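Local coordinates for protein putative GTP pyrophosphokinase (Streptococcus mutans, PDB 3L9D) that probably transfers pyrophosphate from ATP to GTP, the first step of ppGpp synthesis, as a member of the RelA/SpoT family, at residues A[39-44]-A[76-81]; A[157-162]-A[166-171]. All coordinates share one frame; numbering follows the deposited sequence.

Overall arrangement
From the N terminus the chain runs through helix 37-40 into helix 42-64, and contact 1 then sets the junction of these helices against the end of strand 73-78, closing a mostly helical loop of 31 residues. Contact 2 comes later and separately: strands 150-161 and 164-176 pair as a hairpin across a short turn, so the two closures follow in series and neither encloses the other. Their centres lie about 11 Å apart, and both reach the same mixed sheet. Tyr44 joins them directly, with its CE1 3.5 Å from Ile168 CB. Together they tie the N-terminal helices to strand 73-78 and to the hairpin 150-161/164-176, whose second strand is the middle one of the sheet.

Contact 1 (A[39-44]-A[76-81]); sequences EFLDPY and GRVKPI
Val78 points its two methyl groups at Leu41 and Tyr44, where the junction of two N-terminal helices packs on the end of strand 73-78, the outermost strand on its side of the mixed sheet of the RelA/SpoT fold within this chain. The interface is apolar and small, with 186 Å² buried in total, and Val78 contributes the largest share. Its branches divide the work. CG1, anti to the backbone N (chi1 -180°), reaches toward the leucine and stops 4.0 Å from Leu41 CG. CG2 turns instead to the helix backbone, 3.6 Å from Tyr44 O, and also lies 4.2 Å from Tyr44 CB. The contact with tyrosine is therefore made by its backbone carbonyl and CB, while the ring leads away from the strand; its OH hydrogen-bonds Thr99 OG1. Within the helical segment, Phe40 O and Leu41 O lie in the plane of the Tyr44 ring, at its edge.

Leu41 touches two residues of the other segment, and its side chain slants across those of both Val78 and Ile81. Its backbone carbonyl is engaged locally, since Tyr44 N donates to Leu41 O at 3.0 Å. Outside the segments, Ile105 touches Leu41, Tyr44 and Val78 and so adds to the same apolar cluster, while backbone hydrogen bonds of Arg77 with Gly107 and of Lys79 with Ile105 hold the strand end to strand 106-112 and the loop before it. Pro80 occupies the N-cap position of the following helix. On that helix Ile81 extends CG1 from beside its backbone N (chi1 -57°), placing it 4.0 Å from Leu41 CD2.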
ATOM      1  N   GLU A  39      11.750  12.675  17.166  1.00 41.74           N
ATOM      2  CA  GLU A  39      12.052  13.811  16.309  1.00 43.69           C
ATOM      3  C   GLU A  39      12.222  13.421  14.847  1.00 39.44           C
ATOM      4  O   GLU A  39      11.715  14.098  13.950  1.00 38.66           O
ATOM      5  CB  GLU A  39      13.314  14.534  16.772  1.00 48.33           C
ATOM      6  CG  GLU A  39      13.873  15.469  15.704  1.00 50.21           C
ATOM      7  CD  GLU A  39      15.186  16.115  16.103  1.00 60.73           C
ATOM      8  OE1 GLU A  39      15.972  16.462  15.195  1.00 63.12           O
ATOM      9  OE2 GLU A  39      15.434  16.272  17.320  1.00 70.70           O
ATOM     10  N   PHE A  40      12.965  12.347  14.607  1.00 38.12           N
ATOM     11  CA  PHE A  40      13.241  11.913  13.244  1.00 34.92           C
ATOM     12  C   PHE A  40      11.936  11.533  12.561  1.00 30.65           C
ATOM     13  O   PHE A  40      11.741  11.793  11.379  1.00 29.64           O
ATOM     14  CB  PHE A  40      14.221  10.736  13.244  1.00 34.27           C
ATOM     15  CG  PHE A  40      14.251   9.964  11.954  1.00 27.71           C
ATOM     16  CD1 PHE A  40      15.092  10.337  10.937  1.00 25.06           C
ATOM     17  CD2 PHE A  40      13.434   8.856  11.774  1.00 27.92           C
ATOM     18  CE1 PHE A  40      15.116   9.635   9.751  1.00 28.05           C
ATOM     19  CE2 PHE A  40      13.446   8.148  10.601  1.00 26.47           C
ATOM     20  CZ  PHE A  40      14.291   8.537   9.578  1.00 31.42           C
ATOM     21  N   LEU A  41      11.035  10.942  13.330  1.00 27.08           N
ATOM     22  CA  LEU A  41       9.809  10.397  12.787  1.00 27.69           C
ATOM     23  C   LEU A  41       8.751  11.455  12.497  1.00 30.75           C
ATOM     24  O   LEU A  41       7.750  11.175  11.830  1.00 28.88           O
ATOM     25  CB  LEU A  41       9.249   9.335  13.736  1.00 24.31           C
ATOM     26  CG  LEU A  41       9.327   7.872  13.272  1.00 29.35           C
ATOM     27  CD1 LEU A  41      10.278   7.677  12.113  1.00 26.26           C
ATOM     28  CD2 LEU A  41       9.704   6.946  14.409  1.00 28.71           C
ATOM     29  N   ASP A  42       8.966  12.673  12.978  1.00 30.29           N
ATOM     30  CA  ASP A  42       7.898  13.662  12.936  1.00 29.03           C
ATOM     31  C   ASP A  42       7.383  13.986  11.545  1.00 28.66           C
ATOM     32  O   ASP A  42       6.178  14.037  11.328  1.00 28.31           O
ATOM     33  CB  ASP A  42       8.287  14.954  13.643  1.00 40.40           C
ATOM     34  CG  ASP A  42       7.135  15.951  13.683  1.00 42.75           C
ATOM     35  OD1 ASP A  42       7.069  16.815  12.773  1.00 34.89           O
ATOM     36  OD2 ASP A  42       6.283  15.835  14.601  1.00 41.64           O
ATOM     37  N   PRO A  43       8.288  14.216  10.592  1.00 28.77           N
ATOM     38  CA  PRO A  43       7.824  14.529   9.236  1.00 26.03           C
ATOM     39  C   PRO A  43       7.127  13.347   8.529  1.00 26.33           C
ATOM     40  O   PRO A  43       6.443  13.549   7.523  1.00 29.15           O
ATOM     41  CB  PRO A  43       9.113  14.900   8.503  1.00 25.87           C
ATOM     42  CG  PRO A  43      10.149  15.078   9.566  1.00 30.99           C
ATOM     43  CD  PRO A  43       9.753  14.212  10.695  1.00 24.78           C
ATOM     44  N   TYR A  44       7.316  12.129   9.032  1.00 24.72           N
ATOM     45  CA  TYR A  44       6.657  10.960   8.459  1.00 20.96           C
ATOM     46  C   TYR A  44       5.261  10.830   9.019  1.00 20.87           C
ATOM     47  O   TYR A  44       4.337  10.394   8.328  1.00 20.88           O
ATOM     48  CB  TYR A  44       7.443   9.675   8.739  1.00 23.25           C
ATOM     49  CG  TYR A  44       8.799   9.617   8.082  1.00 20.52           C
ATOM     50  CD1 TYR A  44       8.969   9.023   6.838  1.00 23.39           C
ATOM     51  CD2 TYR A  44       9.904  10.159   8.701  1.00 20.51           C
ATOM     52  CE1 TYR A  44      10.214   8.975   6.235  1.00 18.73           C
ATOM     53  CE2 TYR A  44      11.133  10.112   8.120  1.00 21.33           C
ATOM     54  CZ  TYR A  44      11.285   9.524   6.887  1.00 18.27           C
ATOM     55  OH  TYR A  44      12.527   9.488   6.321  1.00 21.89           O
ATOM     56  N   GLY A  76      -3.232   3.851   6.623  1.00 20.54           N
ATOM     57  CA  GLY A  76      -1.820   4.190   6.610  1.00 20.70           C
ATOM     58  C   GLY A  76      -1.232   4.462   7.979  1.00 25.36           C
ATOM     59  O   GLY A  76      -1.903   4.974   8.868  1.00 27.49           O
ATOM     60  N   ARG A  77       0.041   4.128   8.150  1.00 26.38           N
ATOM     61  CA  ARG A  77       0.703   4.355   9.419  1.00 25.38           C
ATOM     62  C   ARG A  77       2.201   4.452   9.253  1.00 24.64           C
ATOM     63  O   ARG A  77       2.759   3.963   8.281  1.00 30.12           O
ATOM     64  CB  ARG A  77       0.373   3.223  10.377  1.00 30.64           C
ATOM     65  CG  ARG A  77       1.058   1.908  10.082  1.00 28.09           C
ATOM     66  CD  ARG A  77       0.574   0.865  11.086  1.00 43.35           C
ATOM     67  NE  ARG A  77       0.625   1.379  12.459  1.00 54.09           N
ATOM     68  CZ  ARG A  77       1.494   0.984  13.391  1.00 53.86           C
ATOM     69  NH1 ARG A  77       2.381   0.037  13.121  1.00 47.85           N
ATOM     70  NH2 ARG A  77       1.465   1.528  14.606  1.00 57.73           N
ATOM     71  N   VAL A  78       2.857   5.092  10.205  1.00 26.96           N
ATOM     72  CA  VAL A  78       4.303   5.127  10.203  1.00 21.63           C
ATOM     73  C   VAL A  78       4.788   3.778  10.690  1.00 25.15           C
ATOM     74  O   VAL A  78       4.192   3.182  11.578  1.00 30.90           O
ATOM     75  CB  VAL A  78       4.826   6.244  11.101  1.00 22.92           C
ATOM     76  CG1 VAL A  78       6.337   6.273  11.083  1.00 24.97           C
ATOM     77  CG2 VAL A  78       4.278   7.578  10.633  1.00 23.79           C
ATOM     78  N   LYS A  79       5.853   3.276  10.082  1.00 28.87           N
ATOM     79  CA  LYS A  79       6.394   1.974  10.451  1.00 29.70           C
ATOM     80  C   LYS A  79       6.979   2.063  11.855  1.00 30.06           C
ATOM     81  O   LYS A  79       7.676   3.026  12.168  1.00 32.58           O
ATOM     82  CB  LYS A  79       7.446   1.540   9.430  1.00 26.96           C
ATOM     83  CG  LYS A  79       8.252   0.350   9.863  1.00 34.14           C
ATOM     84  CD  LYS A  79       9.305  -0.029   8.827  1.00 37.41           C
ATOM     85  CE  LYS A  79       8.689  -0.725   7.632  1.00 39.35           C
ATOM     86  NZ  LYS A  79       9.499  -1.919   7.270  1.00 36.83           N
ATOM     87  N   PRO A  80       6.683   1.071  12.713  1.00 30.75           N
ATOM     88  CA  PRO A  80       7.086   1.104  14.129  1.00 31.49           C
ATOM     89  C   PRO A  80       8.603   1.127  14.312  1.00 34.88           C
ATOM     90  O   PRO A  80       9.321   0.567  13.475  1.00 38.15           O
ATOM     91  CB  PRO A  80       6.515  -0.207  14.693  1.00 33.86           C
ATOM     92  CG  PRO A  80       5.451  -0.637  13.714  1.00 32.03           C
ATOM     93  CD  PRO A  80       5.982  -0.180  12.375  1.00 36.19           C
ATOM     94  N   ILE A  81       9.084   1.736  15.392  1.00 31.01           N
ATOM     95  CA  ILE A  81      10.526   1.879  15.606  1.00 34.22           C
ATOM     96  C   ILE A  81      11.319   0.565  15.534  1.00 39.38           C
ATOM     97  O   ILE A  81      12.463   0.551  15.067  1.00 37.00           O
ATOM     98  CB  ILE A  81      10.851   2.591  16.933  1.00 37.16           C
ATOM     99  CG1 ILE A  81      10.170   3.967  16.980  1.00 39.93           C
ATOM    100  CG2 ILE A  81      12.360   2.735  17.094  1.00 38.44           C
ATOM    101  CD1 ILE A  81      10.527   4.819  18.199  1.00 31.62           C
TER

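Contact 2 (A[157-162]-A[166-171])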
ATOM      1  N   TYR A 157       7.904  12.644  -1.123  1.00 20.44           N
ATOM      2  CA  TYR A 157       6.871  13.570  -0.702  1.00 18.75           C
ATOM      3  C   TYR A 157       7.501  14.690   0.103  1.00 21.43           C
ATOM      4  O   TYR A 157       8.143  14.437   1.124  1.00 22.18           O
ATOM      5  CB  TYR A 157       5.809  12.852   0.129  1.00 15.52           C
ATOM      6  CG  TYR A 157       4.661  13.748   0.464  1.00 22.06           C
ATOM      7  CD1 TYR A 157       3.691  14.046  -0.487  1.00 25.11           C
ATOM      8  CD2 TYR A 157       4.553  14.336   1.720  1.00 20.99           C
ATOM      9  CE1 TYR A 157       2.626  14.893  -0.184  1.00 24.64           C
ATOM     10  CE2 TYR A 157       3.493  15.195   2.026  1.00 20.88           C
ATOM     11  CZ  TYR A 157       2.538  15.454   1.070  1.00 20.86           C
ATOM     12  OH  TYR A 157       1.494  16.290   1.355  1.00 25.78           O
ATOM     13  N   PRO A 158       7.362  15.932  -0.379  1.00 23.57           N
ATOM     14  CA  PRO A 158       7.890  17.073   0.366  1.00 23.72           C
ATOM     15  C   PRO A 158       6.936  17.459   1.479  1.00 26.23           C
ATOM     16  O   PRO A 158       5.766  17.764   1.221  1.00 29.93           O
ATOM     17  CB  PRO A 158       7.953  18.180  -0.687  1.00 23.29           C
ATOM     18  CG  PRO A 158       7.984  17.466  -2.001  1.00 26.91           C
ATOM     19  CD  PRO A 158       7.105  16.272  -1.788  1.00 27.15           C
ATOM     20  N   VAL A 159       7.422  17.432   2.713  1.00 25.65           N
ATOM     21  CA  VAL A 159       6.600  17.838   3.836  1.00 25.94           C
ATOM     22  C   VAL A 159       7.205  19.044   4.536  1.00 28.45           C
ATOM     23  O   VAL A 159       8.348  18.997   4.982  1.00 30.13           O
ATOM     24  CB  VAL A 159       6.398  16.689   4.837  1.00 28.20           C
ATOM     25  CG1 VAL A 159       7.722  16.115   5.259  1.00 27.88           C
ATOM     26  CG2 VAL A 159       5.614  17.179   6.043  1.00 31.36           C
ATOM     27  N   ASP A 160       6.443  20.130   4.618  1.00 29.29           N
ATOM     28  CA  ASP A 160       6.910  21.316   5.338  1.00 31.40           C
ATOM     29  C   ASP A 160       6.745  21.130   6.829  1.00 24.75           C
ATOM     30  O   ASP A 160       5.670  20.793   7.275  1.00 27.70           O
ATOM     31  CB  ASP A 160       6.180  22.578   4.864  1.00 28.04           C
ATOM     32  CG  ASP A 160       6.561  22.961   3.446  1.00 25.10           C
ATOM     33  OD1 ASP A 160       7.449  23.827   3.270  1.00 30.29           O
ATOM     34  OD2 ASP A 160       6.011  22.354   2.508  1.00 26.66           O
ATOM     35  N   THR A 161       7.828  21.308   7.580  1.00 24.22           N
ATOM     36  CA  THR A 161       7.788  21.219   9.033  1.00 28.60           C
ATOM     37  C   THR A 161       8.044  22.623   9.592  1.00 28.93           C
ATOM     38  O   THR A 161       8.319  23.547   8.835  1.00 30.59           O
ATOM     39  CB  THR A 161       8.851  20.236   9.580  1.00 30.96           C
ATOM     40  OG1 THR A 161      10.156  20.771   9.339  1.00 31.87           O
ATOM     41  CG2 THR A 161       8.757  18.893   8.889  1.00 30.39           C
ATOM     42  N   ILE A 162       7.954  22.796  10.907  1.00 29.90           N
ATOM     43  CA  ILE A 162       8.258  24.089  11.501  1.00 26.59           C
ATOM     44  C   ILE A 162       9.743  24.460  11.367  1.00 33.75           C
ATOM     45  O   ILE A 162      10.112  25.632  11.496  1.00 32.51           O
ATOM     46  CB  ILE A 162       7.817  24.174  12.975  1.00 24.38           C
ATOM     47  CG1 ILE A 162       8.623  23.219  13.846  1.00 29.65           C
ATOM     48  CG2 ILE A 162       6.344  23.871  13.103  1.00 27.03           C
ATOM     49  CD1 ILE A 162       8.131  23.164  15.287  1.00 26.74           C
ATOM     50  N   ARG A 166      11.268  18.824   4.362  1.00 32.56           N
ATOM     51  CA  ARG A 166      11.932  17.526   4.351  1.00 32.06           C
ATOM     52  C   ARG A 166      11.379  16.685   3.210  1.00 32.41           C
ATOM     53  O   ARG A 166      10.153  16.565   3.054  1.00 32.23           O
ATOM     54  CB  ARG A 166      11.663  16.782   5.656  1.00 32.30           C
ATOM     55  CG  ARG A 166      11.898  17.600   6.883  1.00 39.90           C
ATOM     56  CD  ARG A 166      13.267  17.319   7.471  1.00 49.63           C
ATOM     57  NE  ARG A 166      13.651  18.359   8.426  1.00 59.17           N
ATOM     58  CZ  ARG A 166      14.176  19.536   8.080  1.00 55.51           C
ATOM     59  NH1 ARG A 166      14.387  19.827   6.790  1.00 44.08           N
ATOM     60  NH2 ARG A 166      14.494  20.423   9.024  1.00 47.54           N
ATOM     61  N   ILE A 167      12.261  16.090   2.417  1.00 25.90           N
ATOM     62  CA  ILE A 167      11.796  15.153   1.398  1.00 26.67           C
ATOM     63  C   ILE A 167      11.811  13.750   2.011  1.00 26.84           C
ATOM     64  O   ILE A 167      12.891  13.203   2.248  1.00 31.79           O
ATOM     65  CB  ILE A 167      12.701  15.180   0.125  1.00 29.90           C
ATOM     66  CG1 ILE A 167      13.043  16.623  -0.299  1.00 31.27           C
ATOM     67  CG2 ILE A 167      12.064  14.400  -1.013  1.00 29.32           C
ATOM     68  CD1 ILE A 167      12.142  17.217  -1.384  1.00 25.80           C
ATOM     69  N   ILE A 168      10.634  13.174   2.285  1.00 21.60           N
ATOM     70  CA  ILE A 168      10.543  11.795   2.802  1.00 19.81           C
ATOM     71  C   ILE A 168      10.035  10.791   1.752  1.00 21.15           C
ATOM     72  O   ILE A 168       9.420  11.162   0.765  1.00 20.67           O
ATOM     73  CB  ILE A 168       9.649  11.710   4.065  1.00 21.86           C
ATOM     74  CG1 ILE A 168       8.195  12.068   3.738  1.00 15.52           C
ATOM     75  CG2 ILE A 168      10.185  12.632   5.161  1.00 20.38           C
ATOM     76  CD1 ILE A 168       7.338  10.908   3.393  1.00 15.21           C
ATOM     77  N   MET A 169      10.288   9.508   1.961  1.00 23.92           N
ATOM     78  CA  MET A 169       9.762   8.507   1.041  1.00 21.42           C
ATOM     79  C   MET A 169       8.638   7.721   1.694  1.00 18.64           C
ATOM     80  O   MET A 169       8.735   7.326   2.855  1.00 17.75           O
ATOM     81  CB  MET A 169      10.865   7.564   0.560  1.00 21.49           C
ATOM     82  CG  MET A 169      11.628   8.068  -0.665  1.00 21.64           C
ATOM     83  SD  MET A 169      12.818   6.839  -1.248  1.00 21.32           S
ATOM     84  CE  MET A 169      14.167   7.097  -0.103  1.00 20.96           C
ATOM     85  N   ALA A 170       7.564   7.518   0.946  1.00 15.82           N
ATOM     86  CA  ALA A 170       6.439   6.753   1.443  1.00 19.56           C
ATOM     87  C   ALA A 170       6.196   5.537   0.548  1.00 20.94           C
ATOM     88  O   ALA A 170       6.333   5.613  -0.675  1.00 17.02           O
ATOM     89  CB  ALA A 170       5.203   7.620   1.514  1.00 15.73           C
ATOM     90  N   GLU A 171       5.849   4.405   1.152  1.00 18.96           N
ATOM     91  CA  GLU A 171       5.442   3.269   0.347  1.00 15.92           C
ATOM     92  C   GLU A 171       3.921   3.131   0.274  1.00 17.28           C
ATOM     93  O   GLU A 171       3.251   2.907   1.285  1.00 19.27           O
ATOM     94  CB  GLU A 171       6.046   1.988   0.872  1.00 15.51           C
ATOM     95  CG  GLU A 171       5.379   0.786   0.258  1.00 16.46           C
ATOM     96  CD  GLU A 171       6.157  -0.477   0.486  1.00 22.35           C
ATOM     97  OE1 GLU A 171       5.822  -1.202   1.455  1.00 19.58           O
ATOM     98  OE2 GLU A 171       7.107  -0.735  -0.305  1.00 24.73           O
TER
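Tyr157 and Ile168 form one hydrogen-bonded pair of an antiparallel beta hairpin, and Val159 with Arg166 forms the next. Four backbone bonds establish the register. Tyr157 N donates to Ile168 O at 2.8 Å, and Ile168 N returns a bond to Tyr157 O. The second pair repeats this: the bond from Val159 N to Arg166 O is almost straight at 177°, and Arg166 N donates to Val159 O. Between them Pro158 faces Ile167 as a non-hydrogen-bonded pair, suited to a proline, which has no N-H to give. Its CA instead makes a CH...O contact with Arg166 O, and its ring carbon CG approaches Ile167 CD1 on that face.

The other face carries Tyr157, Val159, Arg166 and Ile168. Val159 CG1 sits between its own backbone N and carbonyl carbon (chi1 53°), which brings it 3.3 Å from Arg166 O and also against Arg166 CB. Ile168 sends CG1 to 3.5 Å from Tyr157 O, with CD1 continuing to Tyr157 CB.

Helix 42-64 covers this face: Ala47 touches Ile168, and Tyr157 OH hydrogen-bonds Glu50 OE1. Pro43 touches Val159, Thr161 and Arg166. Near the turn, Thr161 OG1 hydrogen-bonds Gly164 O and Ser163 N, two bonds that fix its rotation. The same oxygen lies 4.1 Å above the plane of the Arg166 guanidinium, offset toward its rim. The arginine chain bends at chi2 (-98°) and crosses the threonine nearly at right angles, with Thr161 CG2 3.9 Å from Arg166 CG.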